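Local coordinates for hypothetical protein (Plasmodium falciparum, PDB 1ZSO) that is of unknown function but belongs to the UPF0587 family, whose members are generally assigned zinc binding, at residues Y32-N37 and A105-R110; F52-I57 and I82-T87; I124-D127 and K131-Y134; C144-N147 and M152-G155. All coordinates share one frame; numbering follows the deposited sequence.

Contact 1: Y32-N37 and A105-R110; sequences YLWIFN and ASFECR
F107 sets the edge of its ring against the face of W34 and offers a face to F36, so that its ring stands nearly perpendicular to each of the other two. Its CZ sits over one face of the W34 indole, nearest CE3 at 3.7 Å and displaced toward the rim. The two six-membered rings are T-shaped, with centroids 5.1 Å apart and planes at 81°. In the second T-shaped pair the roles change: F36 brings its edge to the face of F107, with the ring centroids 5.4 Å apart. W34 is closely held on its other face as well, where Y32 CD2 lies 3.5 Å above the centre of the indole plane. At the far corner of the indole, W34 CH2 touches A105 CB at 3.5 Å. The aromatic cluster fills the space between two antiparallel sheets, packed as in a beta sandwich. Strand 34-37 belongs to the three-stranded sheet and strand 105-110 to the six-stranded one; their axes cross at -59° and approach no closer than 11.8 Å, so the layers meet through side chains alone. F52 joins the cluster, resting on W34, F36 and F107.

The residues that alternate away from the cluster are more open to solvent and take polar partners instead. Along strand 105-110 these are S106, E108 and R110, and R110 NH1 reaches back along its own strand to E108 OE1 at 3.6 Å, a salt bridge on the more exposed side. N37, partly exposed, bonds through its amide to N49 and D116 of the flanking strands.

Contact 2: F52-I57 and I82-T87; sequences FRKTDI and INFVNT
K54 and F84 bring their CA atoms to 5.7 Å, whereas F52 and I82 stand 9.4 Å apart, CA to CA; the first segment leaves its strand here and folds into a type I beta turn from R53 to D56. D56 closes the turn twice, through its backbone N to R53 O and through OD2, which accepts R53 N along an almost straight bond (178°) from above the carboxylate plane. R53 NE adds a bond to the syn lone pair of D56 OD1, lying close to the guanidinium plane.

Across the contact, the K54 and F84 side chains run side by side in the same direction. K54 CB lies 3.8 Å from F84 CG, and bends at chi2 and chi3 carry the aliphatic chain over one ring face until CE is 3.4 Å from F84 CE2. N86 ND2 lies at the edge of that ring, in its plane. F52 meets I82 at about a right angle, its CZ 4.0 Å from I82 CG2.

F52, at the end of strand 46-52, and K54 just beyond it thus lie on strand 80-85 of the six-stranded sheet, F52 also reaching F107 of strand 102-110 and F69 of strand 69-71 in that sheet.

Contact 3: I124-D127 and K131-Y134; sequences IVED and KLYY
V125 and Y133 form an antiparallel hydrogen-bonded pair, followed by the non-hydrogen-bonded pair of E126 and L132, with the strand axes 4.5 Å apart. This is a beta hairpin, strands 123-127 and 132-136, at one side of a four-stranded antiparallel sheet. V125 and Y133 exchange both backbone bonds, Y133 N to V125 O being short at 2.6 Å, and D127 N continues the ladder to K131 O. The CA groups of I124, L132 and E126 add CA-H...O contacts to the carbonyls opposite.

On the face carrying E126 and L132, a leucine methyl does the touching: L132 CD2 lies 3.6 Å from E126 CB. The extended E126 chain passes it, and its OE1 makes a salt bridge with R25 of strand 23-27. At the far end of the ladder I124 CG2 meets Y134 CE1 at 3.9 Å.

The other face, with V125 and Y133, turns toward strands 143-147 and 152-163, and V125 CG1 packs 4.1 Å from Y133 CD1. K131 bends so that its CD lies over the Y133 ring, 3.3 Å above the plane and toward the rim. D127 ties the hairpin end together. Its CG stands between the backbone N and the carbonyl carbon (chi1 68°), which brings the carboxylate across to the second strand. There OD1 accepts K131 N at 3.1 Å from above the carboxylate plane, while Y133 OH donates to D127 OD2 at 2.5 Å, arriving on the anti side and 21° out of the carboxylate plane.

Contact 4: C144-N147 and M152-G155; sequences CDYN and MCVG
D145 and V154 exchange two backbone hydrogen bonds, and N147 and M152 exchange two more, so the antiparallel ladder is complete through both hydrogen-bonded pairs. The shortest is N147 N to M152 O, 2.6 Å and close to straight at 171°. At the non-hydrogen-bonded pairs, CA-H...O contacts fill in: C144 CA reaches V154 O at 3.1 Å and Y146 CA reaches M152 O at 3.4 Å. C144 stands against G155, and its CB comes to 4.0 Å from G155 CA.

The sulfur-aromatic contact lies on the more exposed face, shared by C144, Y146 and C153. Y146 turns its CG anti to the backbone N (chi1 -166°), which lays the ring across toward the partner strand; C153 SG meets it at the edge, in plane, 3.8 Å from CD2. One face of the same ring covers the backbone at M152 N. These strands make a beta hairpin at one edge of the six-stranded sheet, 143-147 being an outermost strand within the chain.

On the other face, with D145, N147, M152 and V154, side-chain packing across the pair is limited to the CB atoms of N147 and M152, 3.9 Å apart. The longer chain of M152, a selenomethionine, runs on to D127, and V154 packs on Y133 of the facing hairpin.

Among polar side chains, D145 OD2 accepts the N-H of the next residue, Y146 N, at 2.9 Å with its anti lone pair. The buried N147 amide is held at both ends, ND2 by D127 and OD1 by the backbone N of H150.

How the contacts relate
Contacts 1 and 2 lie near the middle of the chain, their centres 7 Å apart, and use neighbouring strands, 34-40 beside 46-52 in one sheet and 102-110 beside 80-85 in another. Contact 1 is made by aromatic and aliphatic side chains meeting between layers; contact 2 runs from that core out to the surface at K54 and N86. Contacts 3 and 4 are hairpins, 18 and 23 Å from the chain centre, zipped by backbone hydrogen bonds and partly exposed. They face one another, and their side chains meet across the gap, tying the four-stranded sheet to the six-stranded one. That larger sheet also connects contact 4 with contacts 1 and 2, 29 and 31 Å away between centres.

Contact 1: Y32-N37 and A105-R110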
# COMPACT_ATOMS: atom_id res chain seq x y z
N TYR B 32 14.77 -0.61 -0.71
CA TYR B 32 14.47 -1.79 -1.47
C TYR B 32 12.95 -1.97 -1.63
O TYR B 32 12.14 -1.86 -0.67
CB TYR B 32 15.12 -3.06 -0.85
CG TYR B 32 14.89 -4.26 -1.72
CD1 TYR B 32 15.65 -4.48 -2.85
CD2 TYR B 32 13.82 -5.12 -1.49
CE1 TYR B 32 15.38 -5.56 -3.69
CE2 TYR B 32 13.55 -6.17 -2.31
CZ TYR B 32 14.35 -6.41 -3.41
OH TYR B 32 14.06 -7.46 -4.25
N LEU B 33 12.57 -2.26 -2.87
CA LEU B 33 11.16 -2.46 -3.21
C LEU B 33 10.75 -3.91 -3.13
O LEU B 33 11.08 -4.69 -4.04
CB LEU B 33 10.85 -1.94 -4.62
CG LEU B 33 9.35 -1.88 -4.81
CD1 LEU B 33 8.79 -0.92 -3.77
CD2 LEU B 33 8.97 -1.43 -6.20
N TRP B 34 10.03 -4.28 -2.06
CA TRP B 34 9.52 -5.68 -1.95
C TRP B 34 8.29 -5.84 -2.82
O TRP B 34 7.40 -4.95 -2.83
CB TRP B 34 9.20 -6.07 -0.51
CG TRP B 34 10.37 -6.02 0.34
CD1 TRP B 34 10.75 -5.00 1.13
CD2 TRP B 34 11.39 -7.01 0.43
NE1 TRP B 34 11.93 -5.31 1.77
CE2 TRP B 34 12.35 -6.54 1.34
CE3 TRP B 34 11.57 -8.28 -0.13
CZ2 TRP B 34 13.48 -7.27 1.67
CZ3 TRP B 34 12.70 -8.98 0.18
CH2 TRP B 34 13.63 -8.49 1.09
N ILE B 35 8.27 -6.94 -3.57
CA ILE B 35 7.23 -7.26 -4.58
C ILE B 35 6.80 -8.72 -4.39
O ILE B 35 7.61 -9.66 -4.26
CB ILE B 35 7.75 -6.99 -5.99
CG1 ILE B 35 8.29 -5.56 -6.06
CG2 ILE B 35 6.63 -7.16 -7.03
CD1 ILE B 35 9.09 -5.27 -7.26
N PHE B 36 5.51 -8.92 -4.29
CA PHE B 36 5.00 -10.27 -4.03
C PHE B 36 3.72 -10.45 -4.76
O PHE B 36 2.99 -9.47 -5.01
CB PHE B 36 4.73 -10.48 -2.54
CG PHE B 36 5.98 -10.59 -1.70
CD1 PHE B 36 6.69 -11.77 -1.67
CD2 PHE B 36 6.43 -9.52 -0.95
CE1 PHE B 36 7.86 -11.88 -0.91
CE2 PHE B 36 7.58 -9.62 -0.19
CZ PHE B 36 8.30 -10.81 -0.17
N ASN B 37 3.44 -11.70 -5.10
CA ASN B 37 2.09 -12.12 -5.24
C ASN B 37 1.62 -12.74 -3.92
O ASN B 37 2.28 -13.60 -3.33
CB ASN B 37 1.93 -13.16 -6.33
CG ASN B 37 2.27 -12.66 -7.71
OD1 ASN B 37 2.25 -11.47 -8.03
ND2 ASN B 37 2.53 -13.62 -8.59
N ALA B 105 15.39 -12.63 4.25
CA ALA B 105 14.49 -11.67 4.88
C ALA B 105 13.31 -12.41 5.47
O ALA B 105 12.81 -13.37 4.88
CB ALA B 105 14.04 -10.64 3.87
N SER B 106 12.84 -11.97 6.64
CA SER B 106 11.65 -12.58 7.24
C SER B 106 10.51 -11.55 7.32
O SER B 106 10.77 -10.34 7.48
CB SER B 106 11.96 -13.12 8.63
OG SER B 106 13.30 -13.59 8.68
N PHE B 107 9.27 -12.06 7.24
CA PHE B 107 8.06 -11.23 7.36
C PHE B 107 7.01 -11.86 8.26
O PHE B 107 6.72 -13.05 8.15
CB PHE B 107 7.43 -11.01 6.00
CG PHE B 107 8.39 -10.50 4.96
CD1 PHE B 107 9.21 -11.37 4.27
CD2 PHE B 107 8.47 -9.15 4.68
CE1 PHE B 107 10.11 -10.91 3.36
CE2 PHE B 107 9.38 -8.69 3.76
CZ PHE B 107 10.18 -9.57 3.09
N GLU B 108 6.41 -11.05 9.14
CA GLU B 108 5.17 -11.42 9.82
C GLU B 108 4.00 -11.07 8.95
O GLU B 108 3.78 -9.92 8.61
CB GLU B 108 4.98 -10.68 11.14
CG GLU B 108 5.85 -11.16 12.24
CD GLU B 108 5.67 -10.34 13.52
OE1 GLU B 108 4.66 -9.59 13.62
OE2 GLU B 108 6.56 -10.45 14.41
N CYS B 109 3.20 -12.08 8.69
CA CYS B 109 2.02 -11.97 7.90
C CYS B 109 0.80 -12.37 8.72
O CYS B 109 0.78 -13.43 9.27
CB CYS B 109 2.19 -12.89 6.71
SG CYS B 109 3.70 -12.56 5.81
N ARG B 110 -0.20 -11.50 8.78
CA ARG B 110 -1.45 -11.80 9.47
C ARG B 110 -2.61 -11.65 8.47
O ARG B 110 -2.95 -10.55 8.05
CB ARG B 110 -1.67 -10.83 10.61
CG ARG B 110 -0.94 -11.15 11.94
CD ARG B 110 -1.56 -10.32 13.12
NE ARG B 110 -0.94 -10.58 14.45
CZ ARG B 110 0.31 -10.23 14.79
NH1 ARG B 110 1.11 -9.59 13.93
NH2 ARG B 110 0.77 -10.51 16.00

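Contact 2: F52-I57 and I82-T87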
# COMPACT_ATOMS: atom_id res chain seq x y z
N PHE B 52 5.99 -2.79 -1.57
CA PHE B 52 6.17 -2.03 -0.32
C PHE B 52 7.61 -1.97 0.06
O PHE B 52 8.39 -2.76 -0.42
CB PHE B 52 5.32 -2.62 0.84
CG PHE B 52 5.80 -3.95 1.34
CD1 PHE B 52 6.74 -4.01 2.36
CD2 PHE B 52 5.29 -5.11 0.83
CE1 PHE B 52 7.20 -5.20 2.80
CE2 PHE B 52 5.75 -6.32 1.25
CZ PHE B 52 6.68 -6.38 2.24
N ARG B 53 7.94 -1.02 0.94
CA ARG B 53 9.27 -0.89 1.58
C ARG B 53 9.20 -1.10 3.08
O ARG B 53 8.19 -0.78 3.70
CB ARG B 53 9.85 0.49 1.34
CG ARG B 53 10.27 0.74 -0.11
CD ARG B 53 9.81 2.11 -0.56
NE ARG B 53 8.36 2.24 -0.34
CZ ARG B 53 7.43 1.88 -1.23
NH1 ARG B 53 7.79 1.40 -2.42
NH2 ARG B 53 6.13 2.00 -0.93
N LYS B 54 10.31 -1.55 3.68
CA LYS B 54 10.34 -1.87 5.12
C LYS B 54 10.17 -0.59 5.98
O LYS B 54 10.04 -0.67 7.18
CB LYS B 54 11.67 -2.58 5.47
CG LYS B 54 12.82 -1.61 5.75
CD LYS B 54 14.16 -2.17 5.38
CE LYS B 54 14.87 -2.81 6.53
NZ LYS B 54 16.08 -3.58 6.02
N THR B 55 10.22 0.58 5.35
CA THR B 55 10.13 1.85 6.07
C THR B 55 8.72 2.38 6.03
O THR B 55 8.43 3.36 6.73
CB THR B 55 11.03 2.93 5.41
OG1 THR B 55 10.72 2.99 4.04
CG2 THR B 55 12.55 2.60 5.56
N ASP B 56 7.85 1.77 5.22
CA ASP B 56 6.46 2.23 5.08
C ASP B 56 5.73 2.08 6.42
O ASP B 56 5.90 1.08 7.11
CB ASP B 56 5.71 1.47 3.98
CG ASP B 56 6.28 1.72 2.59
OD1 ASP B 56 7.14 2.61 2.47
OD2 ASP B 56 5.86 1.04 1.61
N ILE B 57 4.95 3.10 6.80
CA ILE B 57 4.27 3.13 8.11
C ILE B 57 2.77 3.25 7.92
O ILE B 57 2.28 4.33 7.61
CB ILE B 57 4.78 4.30 9.01
CG1 ILE B 57 6.26 4.13 9.32
CG2 ILE B 57 4.00 4.37 10.32
CD1 ILE B 57 6.93 5.36 9.94
N ILE B 82 1.33 -7.24 6.38
CA ILE B 82 2.72 -7.73 6.33
C ILE B 82 3.65 -6.74 7.02
O ILE B 82 3.56 -5.54 6.82
CB ILE B 82 3.25 -7.85 4.91
CG1 ILE B 82 2.31 -8.66 4.04
CG2 ILE B 82 4.64 -8.49 4.96
CD1 ILE B 82 2.59 -8.53 2.57
N ASN B 83 4.53 -7.25 7.84
CA ASN B 83 5.63 -6.47 8.42
C ASN B 83 6.94 -7.21 8.14
O ASN B 83 7.04 -8.40 8.46
CB ASN B 83 5.50 -6.34 9.93
CG ASN B 83 4.86 -5.04 10.36
OD1 ASN B 83 5.27 -3.95 9.95
ND2 ASN B 83 3.89 -5.14 11.25
N PHE B 84 7.90 -6.49 7.56
CA PHE B 84 9.30 -6.89 7.54
C PHE B 84 9.81 -6.97 8.97
O PHE B 84 9.52 -6.10 9.79
CB PHE B 84 10.14 -5.85 6.75
CG PHE B 84 11.64 -6.10 6.79
CD1 PHE B 84 12.24 -6.87 5.83
CD2 PHE B 84 12.44 -5.54 7.76
CE1 PHE B 84 13.58 -7.10 5.86
CE2 PHE B 84 13.76 -5.77 7.82
CZ PHE B 84 14.35 -6.55 6.87
N VAL B 85 10.57 -8.03 9.25
CA VAL B 85 11.08 -8.27 10.56
C VAL B 85 12.56 -7.95 10.53
O VAL B 85 13.32 -8.57 9.78
CB VAL B 85 10.89 -9.74 10.99
CG1 VAL B 85 11.55 -9.98 12.35
CG2 VAL B 85 9.43 -10.11 11.07
N ASN B 86 12.99 -7.01 11.36
CA ASN B 86 14.41 -6.67 11.45
C ASN B 86 15.15 -7.80 12.17
O ASN B 86 14.90 -8.06 13.33
CB ASN B 86 14.60 -5.33 12.18
CG ASN B 86 13.81 -4.17 11.52
OD1 ASN B 86 12.67 -3.85 11.93
ND2 ASN B 86 14.39 -3.54 10.50
N THR B 87 16.01 -8.50 11.45
CA THR B 87 16.95 -9.48 12.04
C THR B 87 18.36 -8.99 11.70
O THR B 87 18.54 -8.25 10.76
CB THR B 87 16.69 -10.92 11.51
OG1 THR B 87 16.67 -10.92 10.07
CG2 THR B 87 15.33 -11.41 11.98

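Contact 3: I124-D127 and K131-Y134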
# COMPACT_ATOMS: atom_id res chain seq x y z
N ILE B 124 22.22 -3.86 -4.22
CA ILE B 124 23.51 -3.23 -4.12
C ILE B 124 24.49 -4.40 -4.08
O ILE B 124 24.22 -5.43 -3.47
CB ILE B 124 23.64 -2.33 -2.87
CG1 ILE B 124 22.44 -1.37 -2.78
CG2 ILE B 124 24.99 -1.53 -2.86
CD1 ILE B 124 22.40 -0.49 -1.53
N VAL B 125 25.59 -4.24 -4.81
CA VAL B 125 26.65 -5.21 -4.77
C VAL B 125 27.98 -4.52 -4.44
O VAL B 125 28.29 -3.45 -4.98
CB VAL B 125 26.78 -5.93 -6.09
CG1 VAL B 125 28.11 -6.61 -6.18
CG2 VAL B 125 25.62 -6.91 -6.25
N GLU B 126 28.74 -5.14 -3.55
CA GLU B 126 30.14 -4.78 -3.34
C GLU B 126 30.94 -5.92 -3.95
O GLU B 126 30.59 -7.07 -3.74
CB GLU B 126 30.49 -4.66 -1.85
CG GLU B 126 31.93 -4.14 -1.63
CD GLU B 126 32.25 -3.87 -0.18
OE1 GLU B 126 31.45 -4.30 0.68
OE2 GLU B 126 33.29 -3.21 0.09
N ASP B 127 31.99 -5.61 -4.72
CA ASP B 127 32.87 -6.66 -5.24
C ASP B 127 34.07 -6.84 -4.33
O ASP B 127 34.22 -6.09 -3.38
CB ASP B 127 33.29 -6.40 -6.70
CG ASP B 127 34.21 -5.18 -6.88
OD1 ASP B 127 34.97 -4.79 -5.97
OD2 ASP B 127 34.18 -4.61 -7.98
N LYS B 131 34.43 -2.06 -4.50
CA LYS B 131 33.63 -1.04 -5.16
C LYS B 131 32.19 -1.48 -5.25
O LYS B 131 31.89 -2.68 -5.31
CB LYS B 131 34.21 -0.65 -6.52
CG LYS B 131 33.64 -1.35 -7.70
CD LYS B 131 32.76 -0.43 -8.50
CE LYS B 131 33.48 0.15 -9.71
NZ LYS B 131 32.57 0.03 -10.91
N LEU B 132 31.30 -0.51 -5.23
CA LEU B 132 29.88 -0.75 -5.03
C LEU B 132 29.13 -0.54 -6.32
O LEU B 132 29.44 0.37 -7.09
CB LEU B 132 29.35 0.20 -3.96
CG LEU B 132 29.97 0.03 -2.57
CD1 LEU B 132 29.65 1.23 -1.74
CD2 LEU B 132 29.44 -1.20 -1.90
N TYR B 133 28.13 -1.37 -6.56
CA TYR B 133 27.31 -1.23 -7.75
C TYR B 133 25.89 -1.05 -7.26
O TYR B 133 25.42 -1.78 -6.37
CB TYR B 133 27.45 -2.46 -8.66
CG TYR B 133 28.89 -2.80 -8.97
CD1 TYR B 133 29.73 -3.36 -8.01
CD2 TYR B 133 29.42 -2.53 -10.22
CE1 TYR B 133 31.05 -3.65 -8.29
CE2 TYR B 133 30.73 -2.81 -10.51
CZ TYR B 133 31.54 -3.38 -9.55
OH TYR B 133 32.83 -3.66 -9.88
N TYR B 134 25.23 -0.05 -7.84
CA TYR B 134 23.87 0.29 -7.49
C TYR B 134 22.89 -0.11 -8.59
O TYR B 134 23.28 -0.49 -9.72
CB TYR B 134 23.78 1.78 -7.20
CG TYR B 134 24.57 2.12 -5.96
CD1 TYR B 134 23.98 2.04 -4.70
CD2 TYR B 134 25.93 2.45 -6.04
CE1 TYR B 134 24.72 2.31 -3.56
CE2 TYR B 134 26.65 2.71 -4.91
CZ TYR B 134 26.04 2.63 -3.68
OH TYR B 134 26.74 2.89 -2.52

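Contact 4: C144-N147 and M152-G155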
# COMPACT_ATOMS: atom_id res chain seq x y z
N CYS B 144 25.81 -8.91 -14.19
CA CYS B 144 27.25 -8.73 -14.15
C CYS B 144 27.66 -7.31 -14.47
O CYS B 144 26.89 -6.52 -15.01
CB CYS B 144 27.95 -9.71 -15.08
SG CYS B 144 27.56 -9.47 -16.80
N ASP B 145 28.88 -6.99 -14.10
CA ASP B 145 29.51 -5.73 -14.40
C ASP B 145 31.01 -6.05 -14.50
O ASP B 145 31.42 -7.21 -14.34
CB ASP B 145 29.23 -4.67 -13.32
CG ASP B 145 29.11 -3.23 -13.90
OD1 ASP B 145 28.19 -2.49 -13.48
OD2 ASP B 145 29.93 -2.84 -14.76
N TYR B 146 31.81 -5.02 -14.77
CA TYR B 146 33.24 -5.17 -14.98
C TYR B 146 33.89 -4.12 -14.13
O TYR B 146 33.50 -2.95 -14.16
CB TYR B 146 33.57 -4.93 -16.46
CG TYR B 146 34.95 -5.35 -16.92
CD1 TYR B 146 35.87 -4.40 -17.30
CD2 TYR B 146 35.32 -6.69 -16.99
CE1 TYR B 146 37.16 -4.77 -17.73
CE2 TYR B 146 36.61 -7.08 -17.43
CZ TYR B 146 37.52 -6.11 -17.80
OH TYR B 146 38.80 -6.44 -18.23
N ASN B 147 34.84 -4.53 -13.31
CA ASN B 147 35.68 -3.59 -12.59
C ASN B 147 36.81 -3.13 -13.51
O ASN B 147 37.77 -3.87 -13.75
CB ASN B 147 36.22 -4.20 -11.29
CG ASN B 147 36.82 -3.17 -10.37
OD1 ASN B 147 37.61 -2.32 -10.78
ND2 ASN B 147 36.45 -3.25 -9.10
N MSE B 152 38.26 -6.64 -13.93
CA MSE B 152 37.71 -7.81 -13.23
C MSE B 152 36.22 -7.97 -13.45
O MSE B 152 35.45 -7.07 -13.16
CB MSE B 152 38.00 -7.69 -11.72
CG MSE B 152 37.38 -8.79 -10.85
SE MSE B 152 37.99 -8.69 -8.96
CE MSE B 152 36.69 -7.38 -8.23
N CYS B 153 35.82 -9.12 -13.96
CA CYS B 153 34.40 -9.41 -14.13
C CYS B 153 33.80 -9.68 -12.75
O CYS B 153 34.38 -10.40 -11.92
CB CYS B 153 34.15 -10.61 -15.06
SG CYS B 153 34.68 -10.46 -16.87
N VAL B 154 32.62 -9.10 -12.53
CA VAL B 154 31.84 -9.30 -11.31
C VAL B 154 30.45 -9.76 -11.71
O VAL B 154 29.83 -9.16 -12.54
CB VAL B 154 31.74 -7.98 -10.55
CG1 VAL B 154 31.06 -8.19 -9.26
CG2 VAL B 154 33.11 -7.40 -10.35
N GLY B 155 29.96 -10.84 -11.12
CA GLY B 155 28.71 -11.45 -11.59
C GLY B 155 27.87 -12.14 -10.53
O GLY B 155 28.37 -12.61 -9.51